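Local coordinates for protein spermidine synthase (Corynebacterium glutamicum ATCC 13032, PDB 3GJY) that probably transfers an aminopropyl group from decarboxylated S-adenosylmethionine to putrescine, making spermidine in polyamine biosynthesis, at residues L96-A108 against S129-I143. Numbering follows the deposited sequence. Where two conformers were deposited one is given.
Sequences LGGGACTMARYFA and SREWFDIPRAPRVKI. With FMT (formic acid), chain B.
Ser-129, in the last turn of helix 123-132, sets its CB 3.9 Å from Cys-101 SG, while its OG, hydrogen-bonded to Leu-125 O, lies 2.8 Å from O1 of the formic acid. Just past the end of helix 123-132, Phe-133 meets Ala-100 CB closely through ring carbon CD2 (3.4 Å); its carbonyl and that of Ala-100 both accept from a water that in turn accepts from Thr-102 OG1. Asp-134 is gripped side-on by Arg-105, whose chain runs extended from CG to NE. Arg-105 NE reaches Asp-134 O at 2.8 Å from above the carbonyl plane, a bent bond (134°), whereas its NH2 makes a nearly straight salt bridge (176°) to the anti lone pair of Asp-134 OD2. The guanidinium and carboxylate planes stand 61° apart, and further bonds from Arg-105 NH2 to Val-59 O and from Gly-61 N to Asp-134 OD2 tie the pair to the end of strand 53-59 and the loop just after it. Ile-135, its CD1 over one face of the Arg-130 guanidinium that donates to Pro-136 O and Val-141 O, puts CG2 between Cys-101 CB and Arg-105 CB, and Pro-136 CG touches Ala-108 CB. Arg-140, bent at chi3, lays its guanidinium over Pro-136 CB and gives NH1 to Ala-108 O at 2.8 Å; a second water accepts from Arg-140 NE and probably donates to the same carbonyl. Val-141 faces Ala-104 with both methyls, CG2 being 4.0 Å from Ala-104 CB, and Ile-143 CD1 closes on Cys-101 SG. The contact thus packs the helix after the glycine-rich loop against edge strand 141-145 and its lead-in, as in the Rossmann-like fold of AdoMet-dependent transferases, where Gly-97 to Gly-99 probably border the cofactor site, here next to formic acid.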
ATOM      1  N   LEU A  96       1.185  -0.796  -6.640  1.00 10.26           N
ATOM      2  CA  LEU A  96       1.709  -2.143  -6.958  1.00 10.43           C
ATOM      3  C   LEU A  96       0.888  -3.145  -6.148  1.00 11.64           C
ATOM      4  O   LEU A  96       1.088  -3.325  -4.929  1.00 12.96           O
ATOM      5  CB  LEU A  96       3.212  -2.237  -6.643  1.00 11.66           C
ATOM      6  CG  LEU A  96       4.103  -1.280  -7.432  1.00 11.78           C
ATOM      7  CD1 LEU A  96       5.530  -1.355  -6.930  1.00 14.87           C
ATOM      8  CD2 LEU A  96       4.017  -1.459  -8.967  1.00 13.82           C
ATOM      9  N   GLY A  97      -0.107  -3.732  -6.796  1.00 12.12           N
ATOM     10  CA  GLY A  97      -1.182  -4.453  -6.069  1.00 14.02           C
ATOM     11  C   GLY A  97      -2.233  -3.534  -5.484  1.00 15.93           C
ATOM     12  O   GLY A  97      -2.012  -2.340  -5.293  1.00 17.91           O
ATOM     13  N   GLY A  98      -3.352  -4.094  -5.094  1.00 17.47           N
ATOM     14  CA  GLY A  98      -4.300  -3.294  -4.325  1.00 18.51           C
ATOM     15  C   GLY A  98      -5.690  -3.827  -4.504  1.00 20.54           C
ATOM     16  O   GLY A  98      -6.281  -3.595  -5.568  1.00 21.45           O
ATOM     17  N   GLY A  99      -6.208  -4.504  -3.470  1.00 21.67           N
ATOM     18  CA  GLY A  99      -7.458  -5.234  -3.584  1.00 21.18           C
ATOM     19  C   GLY A  99      -8.604  -4.350  -4.026  1.00 20.37           C
ATOM     20  O   GLY A  99      -8.845  -3.280  -3.452  1.00 21.36           O
ATOM     21  N   ALA A 100      -9.286  -4.838  -5.057  1.00 21.03           N
ATOM     22  CA  ALA A 100     -10.391  -4.203  -5.681  1.00 17.80           C
ATOM     23  C   ALA A 100     -10.125  -2.805  -6.256  1.00 15.12           C
ATOM     24  O   ALA A 100     -11.089  -2.116  -6.538  1.00 14.19           O
ATOM     25  CB  ALA A 100     -11.598  -4.144  -4.675  1.00 19.51           C
ATOM     26  N   CYS A 101      -8.860  -2.363  -6.354  1.00 13.18           N
ATOM     27  CA  CYS A 101      -8.556  -0.958  -6.681  1.00 12.67           C
ATOM     28  C   CYS A 101      -9.120   0.060  -5.694  1.00 12.75           C
ATOM     29  O   CYS A 101      -9.302   1.225  -6.042  1.00 12.52           O
ATOM     30  CB  CYS A 101      -9.042  -0.605  -8.094  1.00 13.57           C
ATOM     31  SG  CYS A 101      -8.264  -1.552  -9.417  1.00 16.10           S
ATOM     32  N   THR A 102      -9.392  -0.376  -4.462  1.00 12.18           N
ATOM     33  CA  THR A 102     -10.046   0.500  -3.500  1.00 11.89           C
ATOM     34  C   THR A 102      -9.174   1.673  -3.053  1.00 11.49           C
ATOM     35  O   THR A 102      -9.681   2.806  -2.929  1.00 11.60           O
ATOM     36  CB  THR A 102     -10.531  -0.334  -2.333  1.00 12.25           C
ATOM     37  OG1 THR A 102     -11.426  -1.341  -2.860  1.00 12.91           O
ATOM     38  CG2 THR A 102     -11.195   0.527  -1.206  1.00 14.14           C
HETATM   39  N   MSE A 103      -7.886   1.445  -2.785  1.00 12.66           N
HETATM   40  CA  MSE A 103      -7.002   2.551  -2.442  0.50 12.20           C
HETATM   41  C   MSE A 103      -6.903   3.574  -3.603  1.00 12.38           C
HETATM   42  O   MSE A 103      -6.902   4.785  -3.395  1.00 13.26           O
HETATM   43  CB  MSE A 103      -5.613   1.987  -2.099  0.50 12.90           C
HETATM   44  CG  MSE A 103      -4.749   2.884  -1.269  0.50 13.85           C
HETATM   45 SE   MSE A 103      -5.075   2.845   0.705  0.40 14.13          SE
HETATM   46  CE  MSE A 103      -6.474   4.238   0.828  0.50 14.37           C
ATOM     47  N   ALA A 104      -6.784   3.070  -4.838  1.00 11.32           N
ATOM     48  CA  ALA A 104      -6.754   3.931  -6.026  1.00 11.08           C
ATOM     49  C   ALA A 104      -8.019   4.794  -6.127  1.00 11.11           C
ATOM     50  O   ALA A 104      -7.970   6.007  -6.406  1.00 11.34           O
ATOM     51  CB  ALA A 104      -6.512   3.106  -7.314  1.00 11.75           C
ATOM     52  N   ARG A 105      -9.157   4.138  -5.909  1.00 10.25           N
ATOM     53  CA  ARG A 105     -10.475   4.794  -5.907  1.00 11.43           C
ATOM     54  C   ARG A 105     -10.548   5.897  -4.831  1.00 10.83           C
ATOM     55  O   ARG A 105     -11.109   6.986  -5.045  1.00 11.84           O
ATOM     56  CB  ARG A 105     -11.520   3.699  -5.676  1.00 11.83           C
ATOM     57  CG  ARG A 105     -12.974   4.160  -5.456  1.00 11.32           C
ATOM     58  CD  ARG A 105     -13.826   2.908  -5.304  1.00 11.41           C
ATOM     59  NE  ARG A 105     -15.229   3.157  -4.959  1.00 12.17           N
ATOM     60  CZ  ARG A 105     -15.751   3.007  -3.747  1.00 11.98           C
ATOM     61  NH1 ARG A 105     -14.988   2.703  -2.694  1.00 12.68           N
ATOM     62  NH2 ARG A 105     -17.056   3.147  -3.611  1.00 12.77           N
ATOM     63  N   TYR A 106      -9.970   5.601  -3.663  1.00 10.74           N
ATOM     64  CA  TYR A 106      -9.932   6.566  -2.572  1.00 10.80           C
ATOM     65  C   TYR A 106      -9.132   7.814  -2.964  1.00 11.66           C
ATOM     66  O   TYR A 106      -9.617   8.954  -2.859  1.00 11.75           O
ATOM     67  CB  TYR A 106      -9.299   5.878  -1.348  1.00 12.03           C
ATOM     68  CG  TYR A 106      -9.115   6.810  -0.188  1.00 11.23           C
ATOM     69  CD1 TYR A 106     -10.142   7.010   0.745  1.00 12.69           C
ATOM     70  CD2 TYR A 106      -7.932   7.510  -0.017  1.00 11.48           C
ATOM     71  CE1 TYR A 106      -9.981   7.885   1.813  1.00 14.04           C
ATOM     72  CE2 TYR A 106      -7.761   8.417   1.033  1.00 13.56           C
ATOM     73  CZ  TYR A 106      -8.800   8.604   1.943  1.00 14.07           C
ATOM     74  OH  TYR A 106      -8.627   9.484   2.984  1.00 16.63           O
ATOM     75  N   PHE A 107      -7.885   7.594  -3.423  1.00 11.14           N
ATOM     76  CA  PHE A 107      -7.047   8.735  -3.780  1.00 11.09           C
ATOM     77  C   PHE A 107      -7.595   9.495  -4.965  1.00 11.89           C
ATOM     78  O   PHE A 107      -7.418  10.711  -5.063  1.00 11.64           O
ATOM     79  CB  PHE A 107      -5.584   8.335  -4.020  1.00 11.94           C
ATOM     80  CG  PHE A 107      -4.848   8.025  -2.751  1.00 10.95           C
ATOM     81  CD1 PHE A 107      -4.572   9.020  -1.849  1.00 12.63           C
ATOM     82  CD2 PHE A 107      -4.543   6.720  -2.419  1.00 14.06           C
ATOM     83  CE1 PHE A 107      -3.909   8.727  -0.647  1.00 13.71           C
ATOM     84  CE2 PHE A 107      -3.909   6.414  -1.206  1.00 14.24           C
ATOM     85  CZ  PHE A 107      -3.592   7.433  -0.322  1.00 12.40           C
ATOM     86  N   ALA A 108      -8.237   8.782  -5.886  1.00 11.40           N
ATOM     87  CA  ALA A 108      -8.841   9.466  -7.046  1.00 11.71           C
ATOM     88  C   ALA A 108      -9.942  10.450  -6.599  1.00 11.63           C
ATOM     89  O   ALA A 108     -10.140  11.510  -7.224  1.00 12.43           O
ATOM     90  CB  ALA A 108      -9.385   8.482  -8.041  1.00 11.65           C
ATOM     91  N   SER A 129     -13.074  -5.368 -11.048  1.00 13.44           N
ATOM     92  CA  SER A 129     -12.872  -4.036 -10.486  1.00 13.32           C
ATOM     93  C   SER A 129     -13.465  -2.966 -11.388  1.00 11.72           C
ATOM     94  O   SER A 129     -14.228  -2.085 -10.926  1.00 12.46           O
ATOM     95  CB  SER A 129     -11.402  -3.720 -10.231  1.00 12.98           C
ATOM     96  OG  SER A 129     -10.842  -4.624  -9.274  1.00 16.23           O
ATOM     97  N   ARG A 130     -13.145  -3.043 -12.691  1.00 12.11           N
ATOM     98  CA  ARG A 130     -13.679  -2.045 -13.633  1.00 11.92           C
ATOM     99  C   ARG A 130     -15.209  -2.116 -13.728  1.00 12.00           C
ATOM    100  O   ARG A 130     -15.860  -1.066 -13.801  1.00 13.91           O
ATOM    101  CB  ARG A 130     -13.035  -2.266 -15.011  1.00 12.39           C
ATOM    102  CG  ARG A 130     -13.500  -1.341 -16.134  1.00 11.49           C
ATOM    103  CD  ARG A 130     -13.312   0.136 -15.854  1.00 12.09           C
ATOM    104  NE  ARG A 130     -11.893   0.503 -15.770  1.00 11.69           N
ATOM    105  CZ  ARG A 130     -11.453   1.639 -15.238  1.00 12.40           C
ATOM    106  NH1 ARG A 130     -12.312   2.467 -14.656  1.00 13.84           N
ATOM    107  NH2 ARG A 130     -10.135   1.905 -15.219  1.00 12.66           N
ATOM    108  N   GLU A 131     -15.770  -3.329 -13.689  1.00 12.08           N
ATOM    109  CA  GLU A 131     -17.215  -3.484 -13.879  0.50 11.97           C
ATOM    110  C   GLU A 131     -17.995  -3.118 -12.611  1.00 12.74           C
ATOM    111  O   GLU A 131     -19.021  -2.431 -12.685  1.00 13.62           O
ATOM    112  CB  GLU A 131     -17.563  -4.925 -14.288  0.50 12.29           C
ATOM    113  CG  GLU A 131     -17.056  -5.401 -15.657  0.50 12.79           C
ATOM    114  CD  GLU A 131     -17.590  -4.651 -16.850  0.50 14.62           C
ATOM    115  OE1 GLU A 131     -18.581  -3.877 -16.724  0.50 14.82           O
ATOM    116  OE2 GLU A 131     -16.971  -4.841 -17.933  0.50 15.16           O
ATOM    117  N   TRP A 132     -17.507  -3.551 -11.437  1.00 12.64           N
ATOM    118  CA  TRP A 132     -18.345  -3.571 -10.232  1.00 13.39           C
ATOM    119  C   TRP A 132     -17.834  -2.828  -9.022  1.00 13.17           C
ATOM    120  O   TRP A 132     -18.596  -2.634  -8.079  1.00 13.79           O
ATOM    121  CB  TRP A 132     -18.584  -5.043  -9.810  1.00 13.53           C
ATOM    122  CG  TRP A 132     -19.653  -5.745 -10.586  1.00 14.62           C
ATOM    123  CD1 TRP A 132     -20.561  -5.182 -11.438  1.00 17.00           C
ATOM    124  CD2 TRP A 132     -19.948  -7.146 -10.547  1.00 15.09           C
ATOM    125  NE1 TRP A 132     -21.419  -6.150 -11.926  1.00 19.25           N
ATOM    126  CE2 TRP A 132     -21.061  -7.364 -11.410  1.00 17.07           C
ATOM    127  CE3 TRP A 132     -19.409  -8.227  -9.845  1.00 16.53           C
ATOM    128  CZ2 TRP A 132     -21.624  -8.641 -11.598  1.00 18.90           C
ATOM    129  CZ3 TRP A 132     -19.961  -9.509 -10.039  1.00 18.35           C
ATOM    130  CH2 TRP A 132     -21.060  -9.686 -10.902  1.00 20.19           C
ATOM    131  N   PHE A 133     -16.552  -2.480  -8.979  1.00 12.05           N
ATOM    132  CA  PHE A 133     -16.003  -1.922  -7.751  1.00 12.54           C
ATOM    133  C   PHE A 133     -15.936  -0.400  -7.718  1.00 12.37           C
ATOM    134  O   PHE A 133     -15.239   0.198  -6.886  1.00 13.02           O
ATOM    135  CB  PHE A 133     -14.704  -2.595  -7.281  1.00 13.10           C
ATOM    136  CG  PHE A 133     -14.779  -4.115  -7.159  1.00 12.46           C
ATOM    137  CD1 PHE A 133     -15.996  -4.804  -6.964  1.00 13.75           C
ATOM    138  CD2 PHE A 133     -13.591  -4.853  -7.295  1.00 13.39           C
ATOM    139  CE1 PHE A 133     -16.017  -6.231  -6.877  1.00 15.25           C
ATOM    140  CE2 PHE A 133     -13.585  -6.253  -7.202  1.00 15.80           C
ATOM    141  CZ  PHE A 133     -14.813  -6.950  -7.010  1.00 16.32           C
ATOM    142  N   ASP A 134     -16.713   0.224  -8.606  1.00 12.33           N
ATOM    143  CA  ASP A 134     -17.097   1.632  -8.442  1.00 12.46           C
ATOM    144  C   ASP A 134     -15.880   2.554  -8.496  1.00 12.42           C
ATOM    145  O   ASP A 134     -15.716   3.457  -7.676  1.00 13.11           O
ATOM    146  CB  ASP A 134     -17.896   1.849  -7.133  1.00 12.59           C
ATOM    147  CG  ASP A 134     -18.480   3.229  -7.020  1.00 13.48           C
ATOM    148  OD1 ASP A 134     -18.969   3.775  -8.042  1.00 18.07           O
ATOM    149  OD2 ASP A 134     -18.530   3.738  -5.889  1.00 13.89           O
ATOM    150  N   ILE A 135     -15.084   2.350  -9.536  1.00 12.65           N
ATOM    151  CA  ILE A 135     -13.911   3.168  -9.783  1.00 12.98           C
ATOM    152  C   ILE A 135     -14.173   4.140 -10.906  1.00 12.32           C
ATOM    153  O   ILE A 135     -14.965   3.852 -11.817  1.00 13.77           O
ATOM    154  CB  ILE A 135     -12.661   2.292 -10.082  1.00 13.09           C
ATOM    155  CG1 ILE A 135     -12.842   1.403 -11.311  1.00 12.77           C
ATOM    156  CG2 ILE A 135     -12.326   1.436  -8.858  1.00 15.63           C
ATOM    157  CD1 ILE A 135     -11.530   0.639 -11.712  1.00 13.51           C
ATOM    158  N   PRO A 136     -13.490   5.293 -10.863  1.00 12.84           N
ATOM    159  CA  PRO A 136     -13.656   6.273 -11.949  1.00 11.84           C
ATOM    160  C   PRO A 136     -12.905   5.805 -13.190  1.00 11.23           C
ATOM    161  O   PRO A 136     -12.050   4.900 -13.111  1.00 12.46           O
ATOM    162  CB  PRO A 136     -13.069   7.551 -11.368  1.00 12.25           C
ATOM    163  CG  PRO A 136     -12.058   7.069 -10.382  1.00 14.48           C
ATOM    164  CD  PRO A 136     -12.636   5.799  -9.778  1.00 13.07           C
ATOM    165  N   ARG A 137     -13.205   6.437 -14.312  1.00 11.79           N
ATOM    166  CA  ARG A 137     -12.583   6.017 -15.575  1.00 11.70           C
ATOM    167  C   ARG A 137     -11.081   6.303 -15.622  1.00 11.77           C
ATOM    168  O   ARG A 137     -10.567   7.178 -14.877  1.00 12.23           O
ATOM    169  CB  ARG A 137     -13.262   6.729 -16.757  1.00 13.13           C
ATOM    170  CG  ARG A 137     -12.993   8.203 -16.861  1.00 14.36           C
ATOM    171  CD  ARG A 137     -13.700   8.780 -18.063  1.00 15.15           C
ATOM    172  NE  ARG A 137     -13.340  10.176 -18.229  1.00 16.78           N
ATOM    173  CZ  ARG A 137     -13.626  10.873 -19.327  1.00 16.66           C
ATOM    174  NH1 ARG A 137     -13.258  12.142 -19.430  1.00 20.13           N
ATOM    175  NH2 ARG A 137     -14.316  10.300 -20.300  1.00 19.19           N
ATOM    176  N   ALA A 138     -10.390   5.570 -16.493  1.00 11.69           N
ATOM    177  CA  ALA A 138      -8.993   5.896 -16.774  1.00 12.03           C
ATOM    178  C   ALA A 138      -8.919   7.309 -17.394  1.00 11.92           C
ATOM    179  O   ALA A 138      -9.792   7.661 -18.194  1.00 12.78           O
ATOM    180  CB  ALA A 138      -8.393   4.868 -17.727  1.00 11.67           C
ATOM    181  N   PRO A 139      -7.893   8.120 -17.060  1.00 10.81           N
ATOM    182  CA  PRO A 139      -6.689   7.779 -16.296  1.00 11.33           C
ATOM    183  C   PRO A 139      -6.818   8.039 -14.781  1.00 10.54           C
ATOM    184  O   PRO A 139      -5.833   7.845 -14.051  1.00 11.40           O
ATOM    185  CB  PRO A 139      -5.639   8.714 -16.906  1.00 11.66           C
ATOM    186  CG  PRO A 139      -6.435   9.968 -17.209  1.00 12.42           C
ATOM    187  CD  PRO A 139      -7.742   9.428 -17.743  1.00 12.76           C
ATOM    188  N   ARG A 140      -7.987   8.441 -14.289  1.00 10.48           N
ATOM    189  CA  ARG A 140      -8.121   8.683 -12.823  1.00 11.36           C
ATOM    190  C   ARG A 140      -7.809   7.405 -12.076  1.00 11.42           C
ATOM    191  O   ARG A 140      -7.077   7.426 -11.094  1.00 11.55           O
ATOM    192  CB  ARG A 140      -9.496   9.250 -12.463  1.00 11.92           C
ATOM    193  CG  ARG A 140      -9.666  10.663 -13.005  1.00 13.50           C
ATOM    194  CD  ARG A 140     -11.033  11.188 -12.631  1.00 13.19           C
ATOM    195  NE  ARG A 140     -11.117  11.334 -11.191  1.00 13.48           N
ATOM    196  CZ  ARG A 140     -12.251  11.340 -10.486  1.00 13.54           C
ATOM    197  NH1 ARG A 140     -12.199  11.477  -9.163  1.00 14.66           N
ATOM    198  NH2 ARG A 140     -13.443  11.203 -11.086  1.00 15.73           N
ATOM    199  N   VAL A 141      -8.389   6.304 -12.532  1.00 10.93           N
ATOM    200  CA  VAL A 141      -7.937   4.952 -12.148  1.00 11.53           C
ATOM    201  C   VAL A 141      -7.737   4.173 -13.436  1.00 11.32           C
ATOM    202  O   VAL A 141      -8.664   4.039 -14.222  1.00 12.00           O
ATOM    203  CB  VAL A 141      -8.910   4.194 -11.202  1.00 11.52           C
ATOM    204  CG1 VAL A 141      -8.395   2.735 -10.972  1.00 12.17           C
ATOM    205  CG2 VAL A 141      -9.009   4.939  -9.849  1.00 12.22           C
ATOM    206  N   LYS A 142      -6.506   3.719 -13.659  1.00 11.01           N
ATOM    207  CA  LYS A 142      -6.114   2.932 -14.848  1.00 11.19           C
ATOM    208  C   LYS A 142      -5.529   1.628 -14.381  1.00 12.15           C
ATOM    209  O   LYS A 142      -4.690   1.653 -13.472  1.00 13.48           O
ATOM    210  CB  LYS A 142      -5.091   3.698 -15.679  1.00 12.23           C
ATOM    211  CG  LYS A 142      -4.597   3.008 -16.964  1.00 15.10           C
ATOM    212  CD  LYS A 142      -3.583   3.998 -17.654  1.00 18.44           C
ATOM    213  CE  LYS A 142      -3.093   3.528 -18.997  1.00 23.11           C
ATOM    214  NZ  LYS A 142      -2.136   4.541 -19.587  1.00 27.70           N
ATOM    215  N   ILE A 143      -5.991   0.506 -14.916  1.00 12.34           N
ATOM    216  CA  ILE A 143      -5.496  -0.824 -14.473  1.00 12.06           C
ATOM    217  C   ILE A 143      -4.579  -1.407 -15.532  1.00 11.55           C
ATOM    218  O   ILE A 143      -4.932  -1.439 -16.722  1.00 13.85           O
ATOM    219  CB  ILE A 143      -6.657  -1.807 -14.173  1.00 11.93           C
ATOM    220  CG1 ILE A 143      -7.681  -1.161 -13.199  1.00 12.48           C
ATOM    221  CG2 ILE A 143      -6.116  -3.134 -13.668  1.00 14.45           C
ATOM    222  CD1 ILE A 143      -9.001  -1.884 -13.140  1.00 14.02           C
TER
HETATM  223  C   FMT B 315      -7.224  -5.255  -7.806  1.00 28.84           C
HETATM  224  O1  FMT B 315      -8.242  -5.089  -8.474  1.00 31.28           O
HETATM  225  O2  FMT B 315      -6.155  -4.685  -8.007  1.00 27.72           O
HETATM  226  O   HOH W   1     -12.773  -0.376  -5.203  1.00 14.01           O
HETATM  227  O   HOH W   2      -8.554  11.379  -9.843  1.00 14.54           O